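Side-chain contacts in type I modular polyketide synthase (Streptomyces albus subsp. albus, PDB 6IYR), which probably transfers an acyl extender unit, possibly malonyl from malonyl-coenzyme A, to the carrier protein in module 8 of the salinomycin assembly line: residues I41-S46 against E98-A103; G115-G120 against S437-W442; F63-G68 against A103-A108; Q421-R426 against A432-S437. All coordinates share one frame; numbering follows the deposited sequence.

Interaction 1. Residues I41-S46 against E98-A103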
loop_
_atom_site.group_PDB
_atom_site.type_symbol
_atom_site.label_atom_id
_atom_site.label_comp_id
_atom_site.label_asym_id
_atom_site.label_seq_id
_atom_site.Cartn_x
_atom_site.Cartn_y
_atom_site.Cartn_z
ATOM N N ILE A 41 12.026 -14.533 -14.092
ATOM C CA ILE A 41 12.276 -15.570 -13.108
ATOM C C ILE A 41 13.280 -15.105 -12.035
ATOM O O ILE A 41 14.302 -14.507 -12.344
ATOM C CB ILE A 41 12.788 -16.833 -13.812
ATOM C CG1 ILE A 41 11.690 -17.405 -14.701
ATOM C CG2 ILE A 41 13.197 -17.896 -12.816
ATOM C CD1 ILE A 41 12.238 -18.236 -15.842
ATOM N N PRO A 42 12.973 -15.376 -10.759
ATOM C CA PRO A 42 13.839 -14.932 -9.685
ATOM C C PRO A 42 14.868 -15.996 -9.345
ATOM O O PRO A 42 14.504 -17.159 -9.189
ATOM C CB PRO A 42 12.865 -14.762 -8.507
ATOM C CG PRO A 42 11.809 -15.769 -8.768
ATOM C CD PRO A 42 11.647 -15.779 -10.259
ATOM N N TRP A 43 16.130 -15.595 -9.187
ATOM C CA TRP A 43 17.095 -16.465 -8.562
ATOM C C TRP A 43 17.468 -15.808 -7.276
ATOM O O TRP A 43 17.833 -14.620 -7.270
ATOM C CB TRP A 43 18.361 -16.604 -9.420
ATOM C CG TRP A 43 18.207 -17.394 -10.685
ATOM C CD1 TRP A 43 17.072 -17.939 -11.195
ATOM C CD2 TRP A 43 19.256 -17.680 -11.634
ATOM N NE1 TRP A 43 17.349 -18.570 -12.412
ATOM C CE2 TRP A 43 18.681 -18.396 -12.700
ATOM C CE3 TRP A 43 20.626 -17.412 -11.664
ATOM C CZ2 TRP A 43 19.433 -18.834 -13.790
ATOM C CZ3 TRP A 43 21.366 -17.815 -12.773
ATOM C CH2 TRP A 43 20.768 -18.509 -13.816
ATOM N N THR A 44 17.447 -16.586 -6.199
ATOM C CA THR A 44 17.747 -16.071 -4.890
ATOM C C THR A 44 19.088 -16.601 -4.416
ATOM O O THR A 44 19.469 -17.708 -4.713
ATOM C CB THR A 44 16.645 -16.443 -3.866
ATOM O OG1 THR A 44 16.525 -17.856 -3.760
ATOM C CG2 THR A 44 15.330 -15.887 -4.313
ATOM N N VAL A 45 19.832 -15.767 -3.729
ATOM C CA VAL A 45 21.015 -16.223 -3.079
ATOM C C VAL A 45 21.114 -15.543 -1.715
ATOM O O VAL A 45 20.514 -14.481 -1.505
ATOM C CB VAL A 45 22.225 -15.889 -3.966
ATOM C CG1 VAL A 45 22.422 -14.389 -4.058
ATOM C CG2 VAL A 45 23.467 -16.577 -3.437
ATOM N N SER A 46 21.800 -16.175 -0.760
ATOM C CA SER A 46 22.079 -15.518 0.513
ATOM C C SER A 46 23.419 -15.937 1.093
ATOM O O SER A 46 23.931 -16.991 0.776
ATOM C CB SER A 46 20.990 -15.867 1.508
ATOM O OG SER A 46 20.764 -17.248 1.480
ATOM N N GLU A 98 21.204 -14.459 -20.678
ATOM C CA GLU A 98 21.997 -13.277 -20.854
ATOM C C GLU A 98 21.572 -12.230 -19.810
ATOM O O GLU A 98 22.413 -11.540 -19.241
ATOM C CB GLU A 98 21.820 -12.755 -22.289
ATOM C CG GLU A 98 22.403 -13.674 -23.374
ATOM C CD GLU A 98 21.749 -15.060 -23.443
ATOM O OE1 GLU A 98 20.507 -15.117 -23.543
ATOM O OE2 GLU A 98 22.469 -16.100 -23.450
ATOM N N GLY A 99 20.280 -12.204 -19.481
ATOM C CA GLY A 99 19.761 -11.288 -18.453
ATOM C C GLY A 99 20.275 -11.644 -17.076
ATOM O O GLY A 99 20.740 -10.775 -16.342
ATOM N N PHE A 100 20.296 -12.937 -16.757
ATOM C CA PHE A 100 20.923 -13.384 -15.525
ATOM C C PHE A 100 22.385 -13.019 -15.418
ATOM O O PHE A 100 22.875 -12.633 -14.345
ATOM C CB PHE A 100 20.734 -14.872 -15.370
ATOM C CG PHE A 100 19.345 -15.240 -15.025
ATOM C CD1 PHE A 100 18.807 -14.835 -13.811
ATOM C CD2 PHE A 100 18.523 -15.848 -15.954
ATOM C CE1 PHE A 100 17.489 -15.138 -13.493
ATOM C CE2 PHE A 100 17.196 -16.107 -15.663
ATOM C CZ PHE A 100 16.677 -15.752 -14.430
ATOM N N LEU A 101 23.083 -13.065 -16.542
ATOM C CA LEU A 101 24.501 -12.713 -16.522
ATOM C C LEU A 101 24.690 -11.246 -16.171
ATOM O O LEU A 101 25.523 -10.895 -15.338
ATOM C CB LEU A 101 25.140 -13.039 -17.890
ATOM C CG LEU A 101 26.211 -14.134 -18.048
ATOM C CD1 LEU A 101 26.222 -15.188 -16.964
ATOM C CD2 LEU A 101 26.110 -14.784 -19.430
ATOM N N THR A 102 23.991 -10.363 -16.879
ATOM C CA THR A 102 24.083 -8.950 -16.626
ATOM C C THR A 102 23.728 -8.631 -15.180
ATOM O O THR A 102 24.389 -7.822 -14.535
ATOM C CB THR A 102 23.136 -8.195 -17.551
ATOM O OG1 THR A 102 23.455 -8.532 -18.902
ATOM C CG2 THR A 102 23.219 -6.698 -17.335
ATOM N N ALA A 103 22.686 -9.270 -14.665
ATOM C CA ALA A 103 22.236 -8.971 -13.297
ATOM C C ALA A 103 23.211 -9.529 -12.249
ATOM O O ALA A 103 23.622 -8.811 -11.346
ATOM C CB ALA A 103 20.844 -9.542 -13.082
#
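Trp43 and Phe100 form an offset stack, the six-membered ring of the indole and the phenyl ring lying with centroids 3.9 Å apart and planes only 7° from parallel. The two side chains nevertheless cross at about a right angle, and the phenyl runs over the indole from its benzo part towards its pyrrole part, ending with CZ of Phe100 3.5 Å from NE1 of Trp43. Nearer the helix, CB of Phe100 adds a CH-pi contact, 4.2 Å from the centroid of the six-membered ring of Trp43 and over the same face. Both side chains carry CG anti to the carbonyl carbon (chi1 -71° in Trp43, -72° in Phe100), which sends each ring into the gap between strand 41-47 and helix 97-108.

Ile41 completes the contact at the end of the phenyl. CB of Ile41 lies 4.1 Å from CZ of Phe100, while the carbonyl O of Ile41 approaches that CZ to 3.4 Å at the edge of the ring, near its plane.

Val75, Ala76 and Leu79 of helix 72-79 pack on the same tryptophan. The indole N-H bonds the carbonyl O of Pro72, which satisfies the one polar atom of this buried side chain, while the ring face is used separately for the stack. The helix is thus joined to an edge strand of the three-stranded sheet by dispersion and ring stacking, without a hydrogen bond between the two segments.

Interaction 2. Residues G115-G120 against S437-W442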
loop_
_atom_site.group_PDB
_atom_site.type_symbol
_atom_site.label_atom_id
_atom_site.label_comp_id
_atom_site.label_asym_id
_atom_site.label_seq_id
_atom_site.Cartn_x
_atom_site.Cartn_y
_atom_site.Cartn_z
ATOM N N GLY A 115 16.397 -5.365 -12.140
ATOM C CA GLY A 115 16.345 -6.781 -11.795
ATOM C C GLY A 115 17.422 -7.269 -10.847
ATOM O O GLY A 115 17.586 -8.463 -10.659
ATOM N N VAL A 116 18.171 -6.355 -10.256
ATOM C CA VAL A 116 19.051 -6.695 -9.155
ATOM C C VAL A 116 18.521 -6.117 -7.852
ATOM O O VAL A 116 18.460 -4.918 -7.701
ATOM C CB VAL A 116 20.452 -6.129 -9.363
ATOM C CG1 VAL A 116 21.323 -6.463 -8.159
ATOM C CG2 VAL A 116 21.065 -6.712 -10.633
ATOM N N ILE A 117 18.268 -6.984 -6.880
ATOM C CA ILE A 117 17.836 -6.554 -5.544
ATOM C C ILE A 117 18.749 -7.157 -4.483
ATOM O O ILE A 117 18.986 -8.354 -4.481
ATOM C CB ILE A 117 16.382 -7.003 -5.268
ATOM C CG1 ILE A 117 15.468 -6.541 -6.415
ATOM C CG2 ILE A 117 15.883 -6.420 -3.958
ATOM C CD1 ILE A 117 15.362 -7.559 -7.530
ATOM N N GLU A 118 19.164 -6.348 -3.517
ATOM C CA GLU A 118 20.052 -6.811 -2.444
ATOM C C GLU A 118 19.658 -6.117 -1.140
ATOM O O GLU A 118 19.264 -4.949 -1.132
ATOM C CB GLU A 118 21.514 -6.503 -2.799
ATOM C CG GLU A 118 22.452 -6.296 -1.619
ATOM C CD GLU A 118 22.506 -4.852 -1.142
ATOM O OE1 GLU A 118 23.072 -4.606 -0.061
ATOM O OE2 GLU A 118 22.011 -3.951 -1.848
ATOM N N GLY A 119 19.762 -6.840 -0.041
ATOM C CA GLY A 119 19.523 -6.253 1.270
ATOM C C GLY A 119 19.795 -7.284 2.339
ATOM O O GLY A 119 20.005 -8.458 2.027
ATOM N N GLY A 120 19.695 -6.856 3.597
ATOM C CA GLY A 120 19.858 -7.736 4.746
ATOM C C GLY A 120 18.605 -7.853 5.593
ATOM O O GLY A 120 17.822 -6.915 5.668
ATOM N N SER A 437 9.038 -6.098 -6.052
ATOM C CA SER A 437 8.581 -5.806 -4.687
ATOM C C SER A 437 8.700 -6.998 -3.753
ATOM O O SER A 437 9.176 -6.836 -2.650
ATOM C CB SER A 437 7.156 -5.264 -4.705
ATOM O OG SER A 437 7.171 -3.963 -5.297
ATOM N N LEU A 438 8.248 -8.172 -4.182
ATOM C CA LEU A 438 8.484 -9.384 -3.427
ATOM C C LEU A 438 9.980 -9.601 -3.115
ATOM O O LEU A 438 10.330 -10.010 -2.014
ATOM C CB LEU A 438 7.960 -10.593 -4.176
ATOM C CG LEU A 438 6.477 -10.610 -4.480
ATOM C CD1 LEU A 438 6.210 -11.729 -5.473
ATOM C CD2 LEU A 438 5.669 -10.850 -3.211
ATOM N N ALA A 439 10.860 -9.323 -4.074
ATOM C CA ALA A 439 12.301 -9.499 -3.852
ATOM C C ALA A 439 12.829 -8.600 -2.770
ATOM O O ALA A 439 13.626 -9.031 -1.937
ATOM C CB ALA A 439 13.065 -9.223 -5.140
ATOM N N GLU A 440 12.514 -7.314 -2.853
ATOM C CA GLU A 440 12.921 -6.377 -1.805
ATOM C C GLU A 440 12.474 -6.883 -0.462
ATOM O O GLU A 440 13.207 -6.814 0.527
ATOM C CB GLU A 440 12.288 -5.011 -1.981
ATOM C CG GLU A 440 12.769 -4.254 -3.182
ATOM C CD GLU A 440 11.849 -3.109 -3.511
ATOM O OE1 GLU A 440 11.399 -2.428 -2.553
ATOM O OE2 GLU A 440 11.545 -2.943 -4.712
ATOM N N ALA A 441 11.225 -7.278 -0.406
ATOM C CA ALA A 441 10.688 -7.761 0.866
ATOM C C ALA A 441 11.520 -8.929 1.363
ATOM O O ALA A 441 11.958 -8.961 2.510
ATOM C CB ALA A 441 9.261 -8.202 0.698
ATOM N N TRP A 442 11.643 -9.940 0.519
ATOM C CA TRP A 442 12.374 -11.158 0.881
ATOM C C TRP A 442 13.801 -10.847 1.331
ATOM O O TRP A 442 14.258 -11.361 2.350
ATOM C CB TRP A 442 12.354 -12.154 -0.282
ATOM C CG TRP A 442 13.064 -13.397 0.028
ATOM C CD1 TRP A 442 12.561 -14.476 0.673
ATOM C CD2 TRP A 442 14.456 -13.681 -0.216
ATOM N NE1 TRP A 442 13.550 -15.410 0.868
ATOM C CE2 TRP A 442 14.708 -14.970 0.282
ATOM C CE3 TRP A 442 15.475 -13.011 -0.900
ATOM C CZ2 TRP A 442 15.946 -15.603 0.143
ATOM C CZ3 TRP A 442 16.716 -13.635 -1.031
ATOM C CH2 TRP A 442 16.939 -14.912 -0.501
#
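Ile117 meets helix 431-443 with both of its branches. The longer one ends on Ala439: CD1 of Ile117 lies 3.7 Å from CB of Ala439, and CG1 of Ile117 follows at 3.8 Å from the same methyl. The shorter one turns to the next residue of the helix, where CG2 of Ile117 sits 3.7 Å from the backbone N of Glu440 and 3.9 Å from its CG. This division follows from the first torsion, which puts CG2 anti to the backbone N and CG1 beside it (chi1 -52°). Of the Glu440 side chain, CG is the part that meets Ile117. The small methyl of Ala439 lets the backbones come close, with CA of Ile117 and CA of Glu440 6.2 Å apart.

One shell out, strand 116-120 is held at the edge of its sheet by backbone hydrogen bonds of Ile117 with Val91 and of Gly119 with Arg89. The neighbouring strand also supplies Leu93 against Ile117 and Val91 against Ala439. On the helix, Trp442 makes a cation-pi contact with Arg89 and an edge-to-face contact with Trp450.

A small antiparallel sheet with helices on its other face, resting against a C-terminal helix of the acyltransferase, is consistent with the linker between ketosynthase and acyltransferase found in modular polyketide synthases.

Interaction 3. Residues F63-G68 against A103-A108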
loop_
_atom_site.group_PDB
_atom_site.type_symbol
_atom_site.label_atom_id
_atom_site.label_comp_id
_atom_site.label_asym_id
_atom_site.label_seq_id
_atom_site.Cartn_x
_atom_site.Cartn_y
_atom_site.Cartn_z
ATOM N N PHE A 63 28.962 -20.134 -13.205
ATOM C CA PHE A 63 28.198 -21.256 -13.666
ATOM C C PHE A 63 27.362 -20.945 -14.904
ATOM O O PHE A 63 27.324 -21.743 -15.822
ATOM C CB PHE A 63 27.292 -21.742 -12.546
ATOM C CG PHE A 63 26.180 -22.607 -13.018
ATOM C CD1 PHE A 63 26.356 -23.962 -13.138
ATOM C CD2 PHE A 63 24.966 -22.061 -13.356
ATOM C CE1 PHE A 63 25.340 -24.769 -13.577
ATOM C CE2 PHE A 63 23.941 -22.858 -13.796
ATOM C CZ PHE A 63 24.129 -24.216 -13.910
ATOM N N THR A 64 26.688 -19.802 -14.933
ATOM C CA THR A 64 25.873 -19.463 -16.097
ATOM C C THR A 64 26.693 -19.141 -17.332
ATOM O O THR A 64 26.266 -19.368 -18.434
ATOM C CB THR A 64 24.671 -18.500 -15.872
ATOM O OG1 THR A 64 24.982 -17.184 -16.288
ATOM C CG2 THR A 64 24.187 -18.496 -14.482
ATOM N N ARG A 65 27.890 -18.630 -17.123
ATOM C CA ARG A 65 28.776 -18.303 -18.221
ATOM C C ARG A 65 29.118 -19.544 -19.041
ATOM O O ARG A 65 29.201 -19.468 -20.240
ATOM C CB ARG A 65 30.060 -17.678 -17.705
ATOM C CG ARG A 65 29.973 -16.210 -17.369
ATOM C CD ARG A 65 31.285 -15.744 -16.784
ATOM N NE ARG A 65 31.183 -14.429 -16.198
ATOM C CZ ARG A 65 31.654 -14.113 -15.007
ATOM N NH1 ARG A 65 32.290 -15.015 -14.292
ATOM N NH2 ARG A 65 31.513 -12.885 -14.549
ATOM N N GLY A 66 29.337 -20.672 -18.386
ATOM C CA GLY A 66 29.651 -21.890 -19.086
ATOM C C GLY A 66 28.452 -22.763 -19.381
ATOM O O GLY A 66 28.599 -23.840 -19.912
ATOM N N GLU A 67 27.277 -22.324 -18.976
ATOM C CA GLU A 67 26.078 -23.127 -19.168
ATOM C C GLU A 67 25.492 -23.412 -20.549
ATOM O O GLU A 67 25.203 -24.560 -20.842
ATOM C CB GLU A 67 24.975 -22.690 -18.225
ATOM C CG GLU A 67 24.005 -23.813 -18.001
ATOM C CD GLU A 67 24.695 -25.136 -18.155
ATOM O OE1 GLU A 67 25.737 -25.316 -17.499
ATOM O OE2 GLU A 67 24.218 -25.967 -18.957
ATOM N N GLY A 68 25.356 -22.435 -21.423
ATOM C CA GLY A 68 24.800 -22.764 -22.723
ATOM C C GLY A 68 23.303 -23.005 -22.732
ATOM O O GLY A 68 22.531 -22.086 -22.943
ATOM N N ALA A 103 22.686 -9.270 -14.665
ATOM C CA ALA A 103 22.236 -8.971 -13.297
ATOM C C ALA A 103 23.211 -9.529 -12.249
ATOM O O ALA A 103 23.622 -8.811 -11.346
ATOM C CB ALA A 103 20.844 -9.542 -13.082
ATOM N N LEU A 104 23.716 -10.742 -12.460
ATOM C CA LEU A 104 24.664 -11.312 -11.509
ATOM C C LEU A 104 26.014 -10.595 -11.465
ATOM O O LEU A 104 26.685 -10.567 -10.446
ATOM C CB LEU A 104 24.889 -12.779 -11.790
ATOM C CG LEU A 104 23.695 -13.677 -11.488
ATOM C CD1 LEU A 104 23.804 -14.989 -12.242
ATOM C CD2 LEU A 104 23.566 -13.924 -10.004
ATOM N N ASP A 105 26.463 -10.092 -12.591
ATOM C CA ASP A 105 27.735 -9.420 -12.611
ATOM C C ASP A 105 27.596 -8.117 -11.824
ATOM O O ASP A 105 28.504 -7.736 -11.079
ATOM C CB ASP A 105 28.154 -9.133 -14.045
ATOM C CG ASP A 105 28.916 -10.312 -14.694
ATOM O OD1 ASP A 105 29.240 -11.312 -14.015
ATOM O OD2 ASP A 105 29.234 -10.203 -15.884
ATOM N N ALA A 106 26.455 -7.444 -11.991
ATOM C CA ALA A 106 26.192 -6.230 -11.212
ATOM C C ALA A 106 26.103 -6.538 -9.721
ATOM O O ALA A 106 26.697 -5.849 -8.898
ATOM C CB ALA A 106 24.947 -5.529 -11.704
ATOM N N LEU A 107 25.390 -7.600 -9.377
ATOM C CA LEU A 107 25.281 -8.001 -7.991
ATOM C C LEU A 107 26.658 -8.306 -7.418
ATOM O O LEU A 107 26.982 -7.922 -6.288
ATOM C CB LEU A 107 24.329 -9.202 -7.866
ATOM C CG LEU A 107 24.046 -9.728 -6.472
ATOM C CD1 LEU A 107 23.441 -8.642 -5.578
ATOM C CD2 LEU A 107 23.112 -10.918 -6.596
ATOM N N ALA A 108 27.517 -8.947 -8.200
ATOM C CA ALA A 108 28.780 -9.409 -7.629
ATOM C C ALA A 108 29.721 -8.233 -7.476
ATOM O O ALA A 108 30.613 -8.277 -6.653
ATOM C CB ALA A 108 29.417 -10.508 -8.476
#
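Arg65 reaches across the gap between two helices and overlaps the carboxylate of Asp105 through a single nitrogen, NH2 of Arg65 standing 2.8 Å from OD1 of Asp105 in a salt bridge. OD1, the oxygen in the bridge, comes in obliquely to the guanidinium of Arg65. The second oxygen is less involved: OD2 of Asp105 is 3.8 Å from the same NH2, at the edge of the guanidinium and in its plane. The two flat groups are turned 41° against each other, so they do not pair side by side as a two-pronged bridge would. The two side chains approach from opposite directions, and Arg65 is extended from CG to NE.

Helix 50-65 and helix 97-108 lie on one face of the three-stranded antiparallel sheet that is probably the linker preceding the acyltransferase. Beneath the charged pair, on the side nearer the sheet, Thr64 and Leu104 face each other, CG2 of Thr64 touching CD1 of Leu104 at 4.2 Å, while Leu104 also packs on Val92 of the central strand and on Ala61.

Arg65 is exposed and both charged residues touch a crystal neighbour, so the precise geometry of the bridge may owe something to the lattice. At the end of helix 50-65, Arg97 donates a hydrogen bond from its NH2 to the carbonyl O of Arg65.

Interaction 4. Residues Q421-R426 against A432-S437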
loop_
_atom_site.group_PDB
_atom_site.type_symbol
_atom_site.label_atom_id
_atom_site.label_comp_id
_atom_site.label_asym_id
_atom_site.label_seq_id
_atom_site.Cartn_x
_atom_site.Cartn_y
_atom_site.Cartn_z
ATOM N N GLN A 421 7.969 -0.511 2.174
ATOM C CA GLN A 421 7.943 -0.685 0.756
ATOM C C GLN A 421 6.543 -0.733 0.178
ATOM O O GLN A 421 5.580 -0.915 0.876
ATOM C CB GLN A 421 8.711 -1.917 0.357
ATOM C CG GLN A 421 8.004 -3.202 0.637
ATOM C CD GLN A 421 8.577 -4.291 -0.201
ATOM O OE1 GLN A 421 8.101 -4.547 -1.285
ATOM N NE2 GLN A 421 9.629 -4.900 0.273
ATOM N N GLY A 422 6.468 -0.504 -1.118
ATOM C CA GLY A 422 5.238 -0.552 -1.861
ATOM C C GLY A 422 5.050 -1.850 -2.608
ATOM O O GLY A 422 5.743 -2.828 -2.400
ATOM N N THR A 423 4.050 -1.835 -3.461
ATOM C CA THR A 423 3.722 -2.937 -4.329
ATOM C C THR A 423 3.936 -2.578 -5.789
ATOM O O THR A 423 4.909 -3.026 -6.399
ATOM C CB THR A 423 2.302 -3.463 -4.078
ATOM O OG1 THR A 423 2.209 -3.896 -2.730
ATOM C CG2 THR A 423 1.999 -4.653 -4.917
ATOM N N LEU A 424 3.037 -1.782 -6.353
ATOM C CA LEU A 424 3.180 -1.340 -7.704
ATOM C C LEU A 424 3.576 0.104 -7.756
ATOM O O LEU A 424 3.575 0.811 -6.743
ATOM C CB LEU A 424 1.898 -1.561 -8.430
ATOM C CG LEU A 424 1.309 -2.977 -8.372
ATOM C CD1 LEU A 424 0.014 -2.954 -9.167
ATOM C CD2 LEU A 424 2.203 -4.065 -8.968
ATOM N N ARG A 425 3.763 0.584 -8.973
ATOM C CA ARG A 425 4.037 1.983 -9.217
ATOM C C ARG A 425 3.289 2.459 -10.435
ATOM O O ARG A 425 3.049 1.673 -11.313
ATOM C CB ARG A 425 5.502 2.123 -9.577
ATOM C CG ARG A 425 6.275 2.773 -8.500
ATOM C CD ARG A 425 7.188 1.745 -7.906
ATOM N NE ARG A 425 8.535 2.075 -8.290
ATOM C CZ ARG A 425 9.580 1.979 -7.480
ATOM N NH1 ARG A 425 10.776 2.352 -7.907
ATOM N NH2 ARG A 425 9.439 1.456 -6.273
ATOM N N ARG A 426 3.150 3.773 -10.577
ATOM C CA ARG A 426 2.549 4.341 -11.756
ATOM C C ARG A 426 3.273 3.849 -13.016
ATOM O O ARG A 426 4.492 3.809 -13.075
ATOM C CB ARG A 426 2.599 5.852 -11.689
ATOM C CG ARG A 426 1.737 6.525 -12.748
ATOM C CD ARG A 426 1.197 7.837 -12.195
ATOM N NE ARG A 426 2.279 8.545 -11.540
ATOM C CZ ARG A 426 2.245 9.054 -10.321
ATOM N NH1 ARG A 426 3.314 9.676 -9.852
ATOM N NH2 ARG A 426 1.131 9.080 -9.628
ATOM N N ALA A 432 6.247 -7.704 -13.347
ATOM C CA ALA A 432 7.648 -7.310 -13.267
ATOM C C ALA A 432 7.849 -6.517 -11.993
ATOM O O ALA A 432 8.795 -6.751 -11.238
ATOM C CB ALA A 432 8.045 -6.464 -14.472
ATOM N N ARG A 433 6.979 -5.541 -11.763
ATOM C CA ARG A 433 7.176 -4.660 -10.625
ATOM C C ARG A 433 6.833 -5.410 -9.337
ATOM O O ARG A 433 7.505 -5.304 -8.315
ATOM C CB ARG A 433 6.345 -3.392 -10.767
ATOM C CG ARG A 433 6.207 -2.591 -9.481
ATOM C CD ARG A 433 7.542 -2.228 -8.840
ATOM N NE ARG A 433 8.359 -1.441 -9.743
ATOM C CZ ARG A 433 9.611 -1.078 -9.491
ATOM N NH1 ARG A 433 10.304 -0.402 -10.395
ATOM N NH2 ARG A 433 10.170 -1.390 -8.335
ATOM N N PHE A 434 5.809 -6.216 -9.413
ATOM C CA PHE A 434 5.377 -6.938 -8.242
ATOM C C PHE A 434 6.498 -7.873 -7.805
ATOM O O PHE A 434 6.887 -7.867 -6.653
ATOM C CB PHE A 434 4.077 -7.692 -8.541
ATOM C CG PHE A 434 3.187 -7.900 -7.323
ATOM C CD1 PHE A 434 3.715 -8.348 -6.113
ATOM C CD2 PHE A 434 1.821 -7.724 -7.406
ATOM C CE1 PHE A 434 2.898 -8.569 -5.005
ATOM C CE2 PHE A 434 1.006 -7.944 -6.306
ATOM C CZ PHE A 434 1.547 -8.352 -5.103
ATOM N N LEU A 435 7.078 -8.622 -8.742
ATOM C CA LEU A 435 8.182 -9.523 -8.404
ATOM C C LEU A 435 9.278 -8.759 -7.776
ATOM O O LEU A 435 9.929 -9.234 -6.833
ATOM C CB LEU A 435 8.766 -10.205 -9.654
ATOM C CG LEU A 435 8.293 -11.612 -9.946
ATOM C CD1 LEU A 435 8.985 -12.127 -11.208
ATOM C CD2 LEU A 435 8.577 -12.530 -8.768
ATOM N N THR A 436 9.587 -7.594 -8.309
ATOM C CA THR A 436 10.660 -6.867 -7.686
ATOM C C THR A 436 10.318 -6.349 -6.286
ATOM O O THR A 436 11.156 -6.393 -5.367
ATOM C CB THR A 436 11.410 -5.869 -8.599
ATOM O OG1 THR A 436 11.644 -4.643 -7.924
ATOM C CG2 THR A 436 10.787 -5.666 -9.914
ATOM N N SER A 437 9.038 -6.098 -6.052
ATOM C CA SER A 437 8.581 -5.806 -4.687
ATOM C C SER A 437 8.700 -6.998 -3.753
ATOM O O SER A 437 9.176 -6.836 -2.650
ATOM C CB SER A 437 7.156 -5.264 -4.705
ATOM O OG SER A 437 7.171 -3.963 -5.297
#
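The guanidinium groups of Arg425 and Arg433 are stacked face on face, centres 3.6 Å apart and planes within 10° of parallel. NH2 of Arg433 lies over the centre of the Arg425 group, 3.5 Å from its CZ, although the two side chains cross at a slant. In Arg433 the first torsion (chi1 165°) sets CG anti to the backbone N and against the loop, where CG of Arg433 is 3.7 Å from CA of Leu424 and 3.4 Å from the carbonyl O of Thr423; bends at chi2 and chi3 then turn the guanidinium over Arg425.

Thr423 and Phe434 run side by side, pointing the same way. The methyl of Thr423 sits over the middle of the phenyl face, CG2 of Thr423 being 3.7 Å from the ring centroid of Phe434. A chi1 of -60° sets OG1 of Thr423 beside the backbone N, where it bonds Glu396 O and Trp206 NE1, and leaves CG2 anti to that N. Leu424 comes in obliquely, CD2 of Leu424 touching CD2 of Phe434 at 4.0 Å.

Between these two layers, OG of Ser437 donates to the carbonyl O of Thr423 over 2.7 Å.

Like charges so close would normally oppose each other, but Arg433 also forms a salt bridge with Glu428 through NH1, which probably offsets much of that cost. The loop leaving strand 419-421 is thereby fastened to the following helix by a buried apolar layer, a serine bond and an arginine stack at the more exposed side.

Interactions 1 and 3 are neighbours, centres about 7 Å apart, and share helix 97-108; along the chain their segments alternate. Interaction 2, its centre about 12 Å from that of interaction 1, works from the other face of the same three-stranded sheet, so helices cover both of its sides. Helix 431-443 then passes from interaction 2 to interaction 4, centres about 11 Å apart, where it meets the loop after strand 419-421, an edge strand of the four-stranded parallel sheet. Interaction 4 falls within the span bridged by interaction 2 and shares Ser437 with it. The four contacts thus run from the probable linker inward to the acyltransferase, the centres of interactions 3 and 4 being about 25 Å apart.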